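Local coordinates for protein anaerobically-induced outer membrane porin OprE (Pseudomonas aeruginosa, PDB 4FRX) that probably acts as an outer-membrane porin, a beta-barrel channel through which small solutes cross the outer membrane, at residues A[102-106]-A[167-172]; A[234-239]-A[288-292]; A[303-309]-A[334-340]; A[216-220]-A[251-255]. One frame throughout, in Å; residues are numbered along the deposited sequence.

Contact 1 (A[102-106]-A[167-172]); sequences DFASL and KGRNST. With C8E ((hydroxyethyloxy)tri(ethyloxy)octane), chain D.
The F103 ring meets the 167-172 loop by its edge. R169 O lies near the ring plane, 3.6 Å from F103 CZ, and S171 O and T172 CG2 border the same rim beside CD2, while the backbone between N170 and S171 approaches obliquely. F103 CG is tucked between its own backbone N and carbonyl carbon (chi1 71°), and this turns the ring toward the loop. T172 packs on the strand through its methyl branch: CG2 is 3.4 Å from A104 O and 3.8 Å from F103 CB. At S105, OG lies 3.6 Å from the aliphatic K167 CD, so lysine methylenes rather than the ammonium group line this part of the interface.

A water joins the polar groups, 2.7 Å from S105 OG; it also donates to S171 O and weakly accepts from K167 NZ. The K167 chain, bent at its last two torsions, brings NZ 3.0 Å from G168 O, 46° out of the carbonyl plane, and P140 O takes a further bond from NZ. S171 N reaches G168 O from the opposite face, closing the type I turn G168-S171.

On the other side of the strand, A104 CB lies 3.8 Å from C5 of the detergent C8E, as expected of a lipid-facing position. F103 and S105 therefore point inward, where strand 156-167 runs into its loop. Strand 102-114 pairs with strand 59-71 through F103-G69 and S105-L67, and F91 meets the F103 ring. R169 bonds through NH1 to N134 OD1 and through NE to G318 O, and N170 to D317 O, the last two in the loop between strands 295-305 and 340-349.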
loop_
_atom_site.group_PDB
_atom_site.type_symbol
_atom_site.label_atom_id
_atom_site.label_comp_id
_atom_site.label_asym_id
_atom_site.label_seq_id
_atom_site.Cartn_x
_atom_site.Cartn_y
_atom_site.Cartn_z
ATOM N N ASP A 102 -15.282 -7.696 -18.310
ATOM C CA ASP A 102 -15.623 -7.055 -17.053
ATOM C C ASP A 102 -15.327 -8.008 -15.921
ATOM O O ASP A 102 -15.250 -9.222 -16.127
ATOM C CB ASP A 102 -17.110 -6.691 -17.029
ATOM C CG ASP A 102 -18.002 -7.890 -17.284
ATOM O OD1 ASP A 102 -18.259 -8.203 -18.467
ATOM O OD2 ASP A 102 -18.436 -8.529 -16.301
ATOM N N PHE A 103 -15.152 -7.448 -14.730
ATOM C CA PHE A 103 -15.010 -8.250 -13.524
ATOM C C PHE A 103 -15.583 -7.527 -12.313
ATOM O O PHE A 103 -15.602 -6.293 -12.264
ATOM C CB PHE A 103 -13.562 -8.757 -13.317
ATOM C CG PHE A 103 -12.561 -7.697 -12.919
ATOM C CD1 PHE A 103 -12.280 -6.621 -13.750
ATOM C CD2 PHE A 103 -11.826 -7.839 -11.743
ATOM C CE1 PHE A 103 -11.323 -5.667 -13.383
ATOM C CE2 PHE A 103 -10.877 -6.891 -11.371
ATOM C CZ PHE A 103 -10.622 -5.806 -12.197
ATOM N N ALA A 104 -16.097 -8.299 -11.360
ATOM C CA ALA A 104 -16.777 -7.714 -10.209
ATOM C C ALA A 104 -16.624 -8.571 -8.973
ATOM O O ALA A 104 -16.455 -9.789 -9.054
ATOM C CB ALA A 104 -18.257 -7.504 -10.504
ATOM N N SER A 105 -16.719 -7.933 -7.817
ATOM C CA SER A 105 -16.695 -8.673 -6.570
ATOM C C SER A 105 -17.520 -7.930 -5.538
ATOM O O SER A 105 -17.795 -6.736 -5.681
ATOM C CB SER A 105 -15.262 -8.895 -6.084
ATOM O OG SER A 105 -14.556 -7.674 -5.977
ATOM N N LEU A 106 -17.949 -8.665 -4.527
ATOM C CA LEU A 106 -18.697 -8.099 -3.417
ATOM C C LEU A 106 -18.027 -8.548 -2.130
ATOM O O LEU A 106 -17.858 -9.741 -1.907
ATOM C CB LEU A 106 -20.131 -8.614 -3.436
ATOM C CG LEU A 106 -20.994 -8.121 -2.274
ATOM C CD1 LEU A 106 -21.095 -6.600 -2.311
ATOM C CD2 LEU A 106 -22.368 -8.765 -2.327
ATOM N N LYS A 167 -7.608 -10.483 -2.117
ATOM C CA LYS A 167 -8.068 -10.438 -3.504
ATOM C C LYS A 167 -7.307 -9.330 -4.225
ATOM O O LYS A 167 -7.412 -8.165 -3.853
ATOM C CB LYS A 167 -9.563 -10.117 -3.550
ATOM C CG LYS A 167 -10.093 -9.856 -4.961
ATOM C CD LYS A 167 -11.338 -8.989 -4.915
ATOM C CE LYS A 167 -11.007 -7.570 -4.454
ATOM N NZ LYS A 167 -10.229 -6.831 -5.482
ATOM N N GLY A 168 -6.551 -9.696 -5.256
ATOM C CA GLY A 168 -5.748 -8.737 -5.991
ATOM C C GLY A 168 -6.537 -7.668 -6.719
ATOM O O GLY A 168 -7.745 -7.792 -6.927
ATOM N N ARG A 169 -5.844 -6.608 -7.126
ATOM C CA ARG A 169 -6.497 -5.509 -7.830
ATOM C C ARG A 169 -7.053 -5.963 -9.185
ATOM O O ARG A 169 -8.026 -5.392 -9.688
ATOM C CB ARG A 169 -5.518 -4.335 -8.003
ATOM C CG ARG A 169 -4.288 -4.683 -8.828
ATOM C CD ARG A 169 -3.151 -3.705 -8.569
ATOM N NE ARG A 169 -1.957 -4.109 -9.305
ATOM C CZ ARG A 169 -0.823 -3.425 -9.325
ATOM N NH1 ARG A 169 -0.711 -2.313 -8.608
ATOM N NH2 ARG A 169 0.207 -3.872 -10.031
ATOM N N ASN A 170 -6.455 -7.013 -9.751
ATOM C CA ASN A 170 -6.819 -7.517 -11.070
ATOM C C ASN A 170 -7.498 -8.886 -10.995
ATOM O O ASN A 170 -7.385 -9.694 -11.924
ATOM C CB ASN A 170 -5.567 -7.654 -11.929
ATOM C CG ASN A 170 -4.562 -8.622 -11.321
ATOM O OD1 ASN A 170 -4.626 -8.928 -10.127
ATOM N ND2 ASN A 170 -3.631 -9.104 -12.134
ATOM N N SER A 171 -8.194 -9.142 -9.895
ATOM C CA SER A 171 -8.790 -10.453 -9.649
ATOM C C SER A 171 -10.152 -10.357 -8.960
ATOM O O SER A 171 -10.499 -9.321 -8.387
ATOM C CB SER A 171 -7.845 -11.297 -8.789
ATOM O OG SER A 171 -8.433 -12.543 -8.460
ATOM N N THR A 172 -10.923 -11.440 -9.017
ATOM C CA THR A 172 -12.158 -11.532 -8.234
ATOM C C THR A 172 -12.024 -12.560 -7.112
ATOM O O THR A 172 -12.949 -12.741 -6.319
ATOM C CB THR A 172 -13.351 -11.985 -9.102
ATOM O OG1 THR A 172 -13.087 -13.299 -9.606
ATOM C CG2 THR A 172 -13.574 -11.029 -10.274
HETATM C C1 C8E D . -21.374 -0.666 -8.781
HETATM C C2 C8E D . -20.730 -1.824 -8.024
HETATM C C3 C8E D . -21.187 -3.151 -8.617
HETATM C C4 C8E D . -20.509 -4.340 -7.951
HETATM C C5 C8E D . -20.996 -5.643 -8.580
HETATM C C6 C8E D . -20.903 -6.840 -7.636
HETATM C C7 C8E D . -21.463 -8.066 -8.351
HETATM C C8 C8E D . -21.550 -9.270 -7.421
HETATM O O9 C8E D . -20.610 -10.245 -7.809
HETATM O O HOH W 1 -12.719 -7.003 -7.825
#

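Contact 2 (A[234-239]-A[288-292]); sequences IGPGVL and FTYTV
Y290 lies across the backbone of G237 and V238, where the turn enters the strand, with its OH 3.3 Å from G237 CA and CD1 3.3 Å from V238 O. Having CG opposite its backbone N (chi1 -175°) carries the ring over to the partner strand, and because G237 has no side chain the ring can settle against its main chain. The same reach brings OH to I234 O, where it makes a weak hydrogen bond of 3.4 Å, with the acceptor near the ring plane at the edge. L239 shares this face: its CB touches Y290 CD1, while CD1 extends to F288 CB at 4.2 Å. Near the turn, V292 places CG2 opposite its backbone N, and that methyl lies alongside P236 CG (3.9 Å), the two side chains pointing the same way.

V238 and T291 occupy the other face and form an antiparallel hydrogen-bonded pair, V238 N to T291 O and T291 N to V238 O both measuring 3.0 Å. Beyond them, L239 and Y290 are a non-hydrogen-bonded pair. I234 to G237 is a type II' turn, closed by reciprocal backbone bonds as in a two-residue beta-hairpin, with G235 at a positive phi (65°).

Segments 237-239 and 288-292 run antiparallel, 171° between their directions. Strand 237-250 is flanked by strand 221-234, the other arm of this hairpin, and by 280-292, which in turn bonds through Y290 to I297 on strand 295-305: three successive junctions of the barrel wall.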
loop_
_atom_site.group_PDB
_atom_site.type_symbol
_atom_site.label_atom_id
_atom_site.label_comp_id
_atom_site.label_asym_id
_atom_site.label_seq_id
_atom_site.Cartn_x
_atom_site.Cartn_y
_atom_site.Cartn_z
ATOM N N ILE A 234 8.535 26.486 12.031
ATOM C CA ILE A 234 9.688 27.369 11.911
ATOM C C ILE A 234 9.315 28.578 11.063
ATOM O O ILE A 234 9.374 28.532 9.829
ATOM C CB ILE A 234 10.894 26.652 11.282
ATOM C CG1 ILE A 234 11.224 25.377 12.061
ATOM C CG2 ILE A 234 12.105 27.578 11.226
ATOM C CD1 ILE A 234 12.365 24.574 11.469
ATOM N N GLY A 235 8.919 29.659 11.732
ATOM C CA GLY A 235 8.458 30.851 11.048
ATOM C C GLY A 235 7.172 30.572 10.298
ATOM O O GLY A 235 6.226 30.023 10.860
ATOM N N PRO A 236 7.133 30.941 9.011
ATOM C CA PRO A 236 5.930 30.725 8.208
ATOM C C PRO A 236 5.925 29.311 7.640
ATOM O O PRO A 236 4.991 28.939 6.928
ATOM C CB PRO A 236 6.102 31.734 7.080
ATOM C CG PRO A 236 7.601 31.757 6.863
ATOM C CD PRO A 236 8.225 31.543 8.223
ATOM N N GLY A 237 6.963 28.537 7.950
ATOM C CA GLY A 237 7.114 27.205 7.385
ATOM C C GLY A 237 7.073 26.079 8.403
ATOM O O GLY A 237 7.295 26.295 9.594
ATOM N N VAL A 238 6.794 24.868 7.929
ATOM C CA VAL A 238 6.731 23.697 8.796
ATOM C C VAL A 238 7.735 22.644 8.333
ATOM O O VAL A 238 7.786 22.322 7.138
ATOM C CB VAL A 238 5.325 23.076 8.763
ATOM C CG1 VAL A 238 5.313 21.733 9.504
ATOM C CG2 VAL A 238 4.319 24.030 9.377
ATOM N N LEU A 239 8.533 22.119 9.267
ATOM C CA LEU A 239 9.409 20.993 8.968
ATOM C C LEU A 239 8.813 19.731 9.557
ATOM O O LEU A 239 8.520 19.673 10.748
ATOM C CB LEU A 239 10.821 21.217 9.522
ATOM C CG LEU A 239 11.784 20.028 9.370
ATOM C CD1 LEU A 239 12.250 19.880 7.943
ATOM C CD2 LEU A 239 12.978 20.140 10.328
ATOM N N PHE A 288 12.689 14.229 5.545
ATOM C CA PHE A 288 12.443 15.549 6.084
ATOM C C PHE A 288 11.824 16.378 4.986
ATOM O O PHE A 288 12.338 16.421 3.873
ATOM C CB PHE A 288 13.751 16.200 6.550
ATOM C CG PHE A 288 14.508 15.376 7.540
ATOM C CD1 PHE A 288 15.416 14.422 7.111
ATOM C CD2 PHE A 288 14.298 15.535 8.896
ATOM C CE1 PHE A 288 16.114 13.643 8.018
ATOM C CE2 PHE A 288 14.997 14.761 9.817
ATOM C CZ PHE A 288 15.901 13.806 9.373
ATOM N N THR A 289 10.717 17.039 5.304
ATOM C CA THR A 289 9.998 17.817 4.312
ATOM C C THR A 289 9.737 19.195 4.901
ATOM O O THR A 289 9.152 19.305 5.977
ATOM C CB THR A 289 8.664 17.147 3.987
ATOM O OG1 THR A 289 8.903 15.782 3.650
ATOM C CG2 THR A 289 7.975 17.847 2.832
ATOM N N TYR A 290 10.194 20.232 4.206
ATOM C CA TYR A 290 9.933 21.602 4.623
ATOM C C TYR A 290 8.947 22.249 3.658
ATOM O O TYR A 290 9.130 22.207 2.439
ATOM C CB TYR A 290 11.214 22.422 4.690
ATOM C CG TYR A 290 10.966 23.811 5.227
ATOM C CD1 TYR A 290 10.602 24.004 6.552
ATOM C CD2 TYR A 290 11.082 24.930 4.409
ATOM C CE1 TYR A 290 10.367 25.278 7.055
ATOM C CE2 TYR A 290 10.852 26.206 4.904
ATOM C CZ TYR A 290 10.497 26.371 6.226
ATOM O OH TYR A 290 10.268 27.633 6.728
ATOM N N THR A 291 7.894 22.828 4.223
ATOM C CA THR A 291 6.785 23.351 3.445
ATOM C C THR A 291 6.543 24.814 3.792
ATOM O O THR A 291 6.302 25.153 4.950
ATOM C CB THR A 291 5.496 22.553 3.719
ATOM O OG1 THR A 291 5.659 21.204 3.251
ATOM C CG2 THR A 291 4.305 23.195 3.016
ATOM N N VAL A 292 6.620 25.677 2.788
ATOM C CA VAL A 292 6.345 27.091 3.004
ATOM C C VAL A 292 5.777 27.710 1.731
ATOM O O VAL A 292 6.228 27.400 0.626
ATOM C CB VAL A 292 7.616 27.855 3.488
ATOM C CG1 VAL A 292 8.736 27.763 2.460
ATOM C CG2 VAL A 292 7.294 29.312 3.812
#

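Contact 3 (A[303-309]-A[334-340]); sequences ILNGDSD and FQRAGER
The long loop joining adjacent barrel strands 295-305 and 340-349 closes on itself here: its two ends come together at an antiparallel non-hydrogen-bonded pair, I303 with R340, immediately preceded by the type II turn R336-E339. L304 N bonds to E339 O at 3.1 Å, continuing the strand pairing toward the turn. R340 pins the end of strand 295-305. Its chain, bent at chi2 (98°), brings the guanidinium end-on to N305, with NH1 2.7 Å and NH2 3.0 Å from the single acceptor OD1. That oxygen lies in the guanidinium plane; NH1 uses a lone pair of the amide oxygen, whereas NH2 arrives 40° above the amide plane. NH2 also makes a weak bond to L304 O, and I303 CG2 packs over one guanidinium face, 3.5 Å from NH2.

L304 CD1 packs against the Q335-R336 backbone, 3.3 Å from R336 O. A337 CB lies against the carbonyl oxygens of G306, D307 and S308. R336 NH2 makes a salt bridge with E379. One water connects G306 O with G338 N, and another D309 OD2 with Q335 NE2. The other carboxylate oxygen, D309 OD1, accepts A337 N at 2.9 Å from above the carboxylate plane.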
loop_
_atom_site.group_PDB
_atom_site.type_symbol
_atom_site.label_atom_id
_atom_site.label_comp_id
_atom_site.label_asym_id
_atom_site.label_seq_id
_atom_site.Cartn_x
_atom_site.Cartn_y
_atom_site.Cartn_z
ATOM N N ILE A 303 18.176 2.923 4.460
ATOM C CA ILE A 303 19.220 1.917 4.458
ATOM C C ILE A 303 18.619 0.540 4.735
ATOM O O ILE A 303 17.943 0.356 5.740
ATOM C CB ILE A 303 20.260 2.232 5.550
ATOM C CG1 ILE A 303 20.905 3.596 5.276
ATOM C CG2 ILE A 303 21.298 1.101 5.658
ATOM C CD1 ILE A 303 21.772 4.091 6.424
ATOM N N LEU A 304 18.871 -0.421 3.844
ATOM C CA LEU A 304 18.468 -1.809 4.061
ATOM C C LEU A 304 19.692 -2.654 4.315
ATOM O O LEU A 304 20.598 -2.687 3.486
ATOM C CB LEU A 304 17.794 -2.381 2.816
ATOM C CG LEU A 304 16.598 -1.614 2.272
ATOM C CD1 LEU A 304 15.823 -2.509 1.299
ATOM C CD2 LEU A 304 15.723 -1.171 3.406
ATOM N N ASN A 305 19.709 -3.361 5.438
ATOM C CA ASN A 305 20.812 -4.284 5.751
ATOM C C ASN A 305 20.260 -5.680 5.965
ATOM O O ASN A 305 19.075 -5.840 6.295
ATOM C CB ASN A 305 21.557 -3.827 7.009
ATOM C CG ASN A 305 22.438 -2.614 6.762
ATOM O OD1 ASN A 305 23.025 -2.470 5.693
ATOM N ND2 ASN A 305 22.555 -1.752 7.761
ATOM N N GLY A 306 21.105 -6.691 5.777
ATOM C CA GLY A 306 20.671 -8.079 5.872
ATOM C C GLY A 306 20.633 -8.746 4.501
ATOM O O GLY A 306 20.689 -8.073 3.464
ATOM N N ASP A 307 20.507 -10.068 4.492
ATOM C CA ASP A 307 20.523 -10.835 3.253
ATOM C C ASP A 307 19.207 -10.864 2.476
ATOM O O ASP A 307 19.199 -11.236 1.310
ATOM C CB ASP A 307 20.906 -12.290 3.530
ATOM C CG ASP A 307 22.322 -12.441 4.018
ATOM O OD1 ASP A 307 23.143 -11.529 3.766
ATOM O OD2 ASP A 307 22.608 -13.483 4.651
ATOM N N SER A 308 18.088 -10.534 3.112
ATOM C CA SER A 308 16.813 -10.632 2.394
ATOM C C SER A 308 16.316 -9.256 1.989
ATOM O O SER A 308 16.687 -8.245 2.604
ATOM C CB SER A 308 15.751 -11.339 3.238
ATOM O OG SER A 308 15.081 -10.412 4.086
ATOM N N ASP A 309 15.501 -9.224 0.940
ATOM C CA ASP A 309 14.728 -8.029 0.609
ATOM C C ASP A 309 13.843 -7.672 1.788
ATOM O O ASP A 309 13.620 -8.470 2.705
ATOM C CB ASP A 309 13.818 -8.264 -0.601
ATOM C CG ASP A 309 14.582 -8.543 -1.890
ATOM O OD1 ASP A 309 15.837 -8.490 -1.928
ATOM O OD2 ASP A 309 13.891 -8.813 -2.887
ATOM N N PHE A 334 12.538 0.064 -4.274
ATOM C CA PHE A 334 13.906 0.153 -3.727
ATOM C C PHE A 334 14.065 -0.686 -2.455
ATOM O O PHE A 334 14.662 -0.252 -1.478
ATOM C CB PHE A 334 14.286 1.625 -3.485
ATOM C CG PHE A 334 14.280 2.443 -4.737
ATOM C CD1 PHE A 334 13.073 2.807 -5.334
ATOM C CD2 PHE A 334 15.466 2.810 -5.344
ATOM C CE1 PHE A 334 13.050 3.535 -6.517
ATOM C CE2 PHE A 334 15.457 3.543 -6.522
ATOM C CZ PHE A 334 14.246 3.904 -7.116
ATOM N N GLN A 335 13.546 -1.905 -2.511
ATOM C CA GLN A 335 13.358 -2.729 -1.335
ATOM C C GLN A 335 14.305 -3.918 -1.309
ATOM O O GLN A 335 14.163 -4.811 -0.478
ATOM C CB GLN A 335 11.895 -3.191 -1.271
ATOM C CG GLN A 335 11.552 -4.450 -2.069
ATOM C CD GLN A 335 11.804 -4.334 -3.572
ATOM O OE1 GLN A 335 12.030 -3.244 -4.107
ATOM N NE2 GLN A 335 11.770 -5.477 -4.261
ATOM N N ARG A 336 15.294 -3.907 -2.201
ATOM C CA ARG A 336 16.159 -5.065 -2.413
ATOM C C ARG A 336 17.253 -5.165 -1.363
ATOM O O ARG A 336 17.724 -4.156 -0.855
ATOM C CB ARG A 336 16.813 -4.993 -3.795
ATOM C CG ARG A 336 15.823 -4.772 -4.948
ATOM C CD ARG A 336 16.599 -4.503 -6.234
ATOM N NE ARG A 336 15.836 -3.712 -7.198
ATOM C CZ ARG A 336 15.039 -4.229 -8.128
ATOM N NH1 ARG A 336 14.891 -5.546 -8.226
ATOM N NH2 ARG A 336 14.389 -3.428 -8.963
ATOM N N ALA A 337 17.657 -6.392 -1.053
ATOM C CA ALA A 337 18.734 -6.646 -0.092
ATOM C C ALA A 337 19.972 -5.780 -0.313
ATOM O O ALA A 337 20.538 -5.775 -1.403
ATOM C CB ALA A 337 19.139 -8.121 -0.131
ATOM N N GLY A 338 20.373 -5.050 0.731
ATOM C CA GLY A 338 21.576 -4.239 0.701
ATOM C C GLY A 338 21.389 -2.808 0.241
ATOM O O GLY A 338 22.258 -1.972 0.447
ATOM N N GLU A 339 20.241 -2.505 -0.346
ATOM C CA GLU A 339 20.082 -1.252 -1.076
ATOM C C GLU A 339 20.013 -0.015 -0.158
ATOM O O GLU A 339 19.244 0.020 0.796
ATOM C CB GLU A 339 18.837 -1.338 -1.960
ATOM C CG GLU A 339 18.706 -0.220 -2.984
ATOM C CD GLU A 339 17.603 -0.482 -4.000
ATOM O OE1 GLU A 339 16.797 -1.433 -3.815
ATOM O OE2 GLU A 339 17.548 0.268 -5.001
ATOM N N ARG A 340 20.831 0.990 -0.459
ATOM C CA ARG A 340 20.718 2.290 0.182
ATOM C C ARG A 340 20.147 3.234 -0.848
ATOM O O ARG A 340 20.595 3.233 -1.984
ATOM C CB ARG A 340 22.098 2.811 0.600
ATOM C CG ARG A 340 22.733 2.092 1.771
ATOM C CD ARG A 340 23.745 1.041 1.347
ATOM N NE ARG A 340 24.468 0.559 2.528
ATOM C CZ ARG A 340 23.977 -0.341 3.372
ATOM N NH1 ARG A 340 24.679 -0.706 4.432
ATOM N NH2 ARG A 340 22.774 -0.871 3.156
HETATM O O HOH W 2 18.903 -5.923 3.265
HETATM O O HOH W 3 11.149 -8.017 -2.841
#

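Contact 4 (A[216-220]-A[251-255]); sequences NLDDF and DGKNG
Two aspartates, one from each segment, clasp the opposite backbone. D251 OD2 receives D219 N at 2.9 Å on its anti lone pair, away from OD1, and D219 OD1 receives K253 N at 3.0 Å, also on the anti side but 30° out of the carboxylate plane. Main-chain bonds reinforce them: N254 N to D219 O, 3.0 Å, and a weak one from D251 N to F220 O. The K253 side chain runs past D219, with CG 3.2 Å from OD1; the ammonium stays clear of the carboxylate.

D251 has CG opposite its backbone N (chi1 176°), which delivers the carboxylate to the turn. There D218 OD1 comes within 3.7 Å of D251 OD2; a water between them may ease the repulsion, though its approach to D251 OD2 is doubtfully short. The N216 and D251 side chains cross at about a right angle, amide and carboxylate planes 68° apart, with N216 ND2 hydrogen-bonded to Y221 O.

Further out, F220 N to L217 O (3.0 Å) closes the tight turn, and N254 is fixed by Y264 O and V279 N through its amide. The contact thus fastens the short connection between strands 208-217 and 221-234 to the loop that leaves strand 237-250 for helix 257-261, with N216 bonded to Y196 on strand 195-203.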
loop_
_atom_site.group_PDB
_atom_site.type_symbol
_atom_site.label_atom_id
_atom_site.label_comp_id
_atom_site.label_asym_id
_atom_site.label_seq_id
_atom_site.Cartn_x
_atom_site.Cartn_y
_atom_site.Cartn_z
ATOM N N ASN A 216 3.221 -10.589 11.482
ATOM C CA ASN A 216 3.702 -11.966 11.442
ATOM C C ASN A 216 2.992 -12.800 10.372
ATOM O O ASN A 216 1.877 -13.248 10.583
ATOM C CB ASN A 216 3.506 -12.610 12.828
ATOM C CG ASN A 216 3.866 -14.090 12.863
ATOM O OD1 ASN A 216 3.296 -14.847 13.648
ATOM N ND2 ASN A 216 4.811 -14.506 12.022
ATOM N N LEU A 217 3.637 -13.007 9.226
ATOM C CA LEU A 217 3.109 -13.950 8.253
ATOM C C LEU A 217 3.581 -15.330 8.653
ATOM O O LEU A 217 4.784 -15.625 8.617
ATOM C CB LEU A 217 3.578 -13.636 6.833
ATOM C CG LEU A 217 2.973 -14.582 5.785
ATOM C CD1 LEU A 217 1.443 -14.521 5.771
ATOM C CD2 LEU A 217 3.541 -14.292 4.382
ATOM N N ASP A 218 2.639 -16.173 9.055
ATOM C CA ASP A 218 3.004 -17.496 9.541
ATOM C C ASP A 218 3.821 -18.295 8.522
ATOM O O ASP A 218 3.462 -18.364 7.341
ATOM C CB ASP A 218 1.768 -18.271 9.989
ATOM C CG ASP A 218 2.127 -19.519 10.774
ATOM O OD1 ASP A 218 2.623 -19.378 11.915
ATOM O OD2 ASP A 218 1.937 -20.637 10.242
ATOM N N ASP A 219 4.930 -18.866 9.008
ATOM C CA ASP A 219 5.893 -19.667 8.238
ATOM C C ASP A 219 6.823 -18.860 7.351
ATOM O O ASP A 219 7.646 -19.429 6.634
ATOM C CB ASP A 219 5.210 -20.771 7.431
ATOM C CG ASP A 219 4.836 -21.954 8.294
ATOM O OD1 ASP A 219 5.626 -22.269 9.210
ATOM O OD2 ASP A 219 3.761 -22.554 8.065
ATOM N N PHE A 220 6.704 -17.540 7.424
ATOM C CA PHE A 220 7.534 -16.661 6.616
ATOM C C PHE A 220 8.314 -15.659 7.456
ATOM O O PHE A 220 9.545 -15.686 7.445
ATOM C CB PHE A 220 6.717 -15.931 5.546
ATOM C CG PHE A 220 6.380 -16.791 4.351
ATOM C CD1 PHE A 220 7.311 -16.984 3.338
ATOM C CD2 PHE A 220 5.143 -17.412 4.257
ATOM C CE1 PHE A 220 7.010 -17.785 2.225
ATOM C CE2 PHE A 220 4.826 -18.213 3.166
ATOM C CZ PHE A 220 5.757 -18.386 2.135
ATOM N N ASP A 251 10.268 -16.761 10.469
ATOM C CA ASP A 251 9.275 -17.405 11.320
ATOM C C ASP A 251 8.985 -18.776 10.737
ATOM O O ASP A 251 8.947 -18.935 9.519
ATOM C CB ASP A 251 7.979 -16.587 11.362
ATOM C CG ASP A 251 6.875 -17.279 12.162
ATOM O OD1 ASP A 251 6.831 -17.087 13.394
ATOM O OD2 ASP A 251 6.056 -18.021 11.570
ATOM N N GLY A 252 8.805 -19.770 11.602
ATOM C CA GLY A 252 8.397 -21.096 11.160
ATOM C C GLY A 252 9.266 -21.705 10.070
ATOM O O GLY A 252 10.483 -21.774 10.211
ATOM N N LYS A 253 8.632 -22.126 8.978
ATOM C CA LYS A 253 9.311 -22.848 7.898
ATOM C C LYS A 253 10.482 -22.083 7.286
ATOM O O LYS A 253 11.542 -22.650 7.018
ATOM C CB LYS A 253 8.309 -23.243 6.818
ATOM C CG LYS A 253 7.277 -24.262 7.307
ATOM C CD LYS A 253 6.387 -24.740 6.176
ATOM C CE LYS A 253 5.405 -25.814 6.632
ATOM N NZ LYS A 253 6.094 -26.932 7.331
ATOM N N ASN A 254 10.294 -20.787 7.078
ATOM C CA ASN A 254 11.357 -19.961 6.537
ATOM C C ASN A 254 12.601 -19.952 7.437
ATOM O O ASN A 254 13.726 -19.773 6.962
ATOM C CB ASN A 254 10.841 -18.541 6.308
ATOM C CG ASN A 254 11.909 -17.614 5.793
ATOM O OD1 ASN A 254 12.502 -16.843 6.550
ATOM N ND2 ASN A 254 12.181 -17.699 4.497
ATOM N N GLY A 255 12.397 -20.163 8.738
ATOM C CA GLY A 255 13.495 -20.170 9.697
ATOM C C GLY A 255 14.197 -21.523 9.829
ATOM O O GLY A 255 15.081 -21.696 10.662
HETATM O O HOH W 4 5.137 -20.120 12.584
#

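Overall arrangement
All four contacts belong to the one barrel wall and its connections, and no two touch. Contact 2 holds the tight-turn end, presumably periplasmic, its centre 42 Å from those of contacts 1 and 4. Contacts 1, 3 and 4 gather toward the opposite, long-loop end; 3 and 4 are the closest pair, with centres 19 Å and nearest atoms about 7 Å apart. Contacts 2 and 3 share neighbouring strands, 280-292 and 295-305, yet their centres are 31 Å apart. Contacts 1 and 3 are 32 Å apart, yet the 167-172 loop bonds to the loop that contact 3 closes. Contact 1 touches a C8E; the side chains of N305 (contact 3) and F288 (contact 2) lie about 9 Å and about 10 Å from bound C8E.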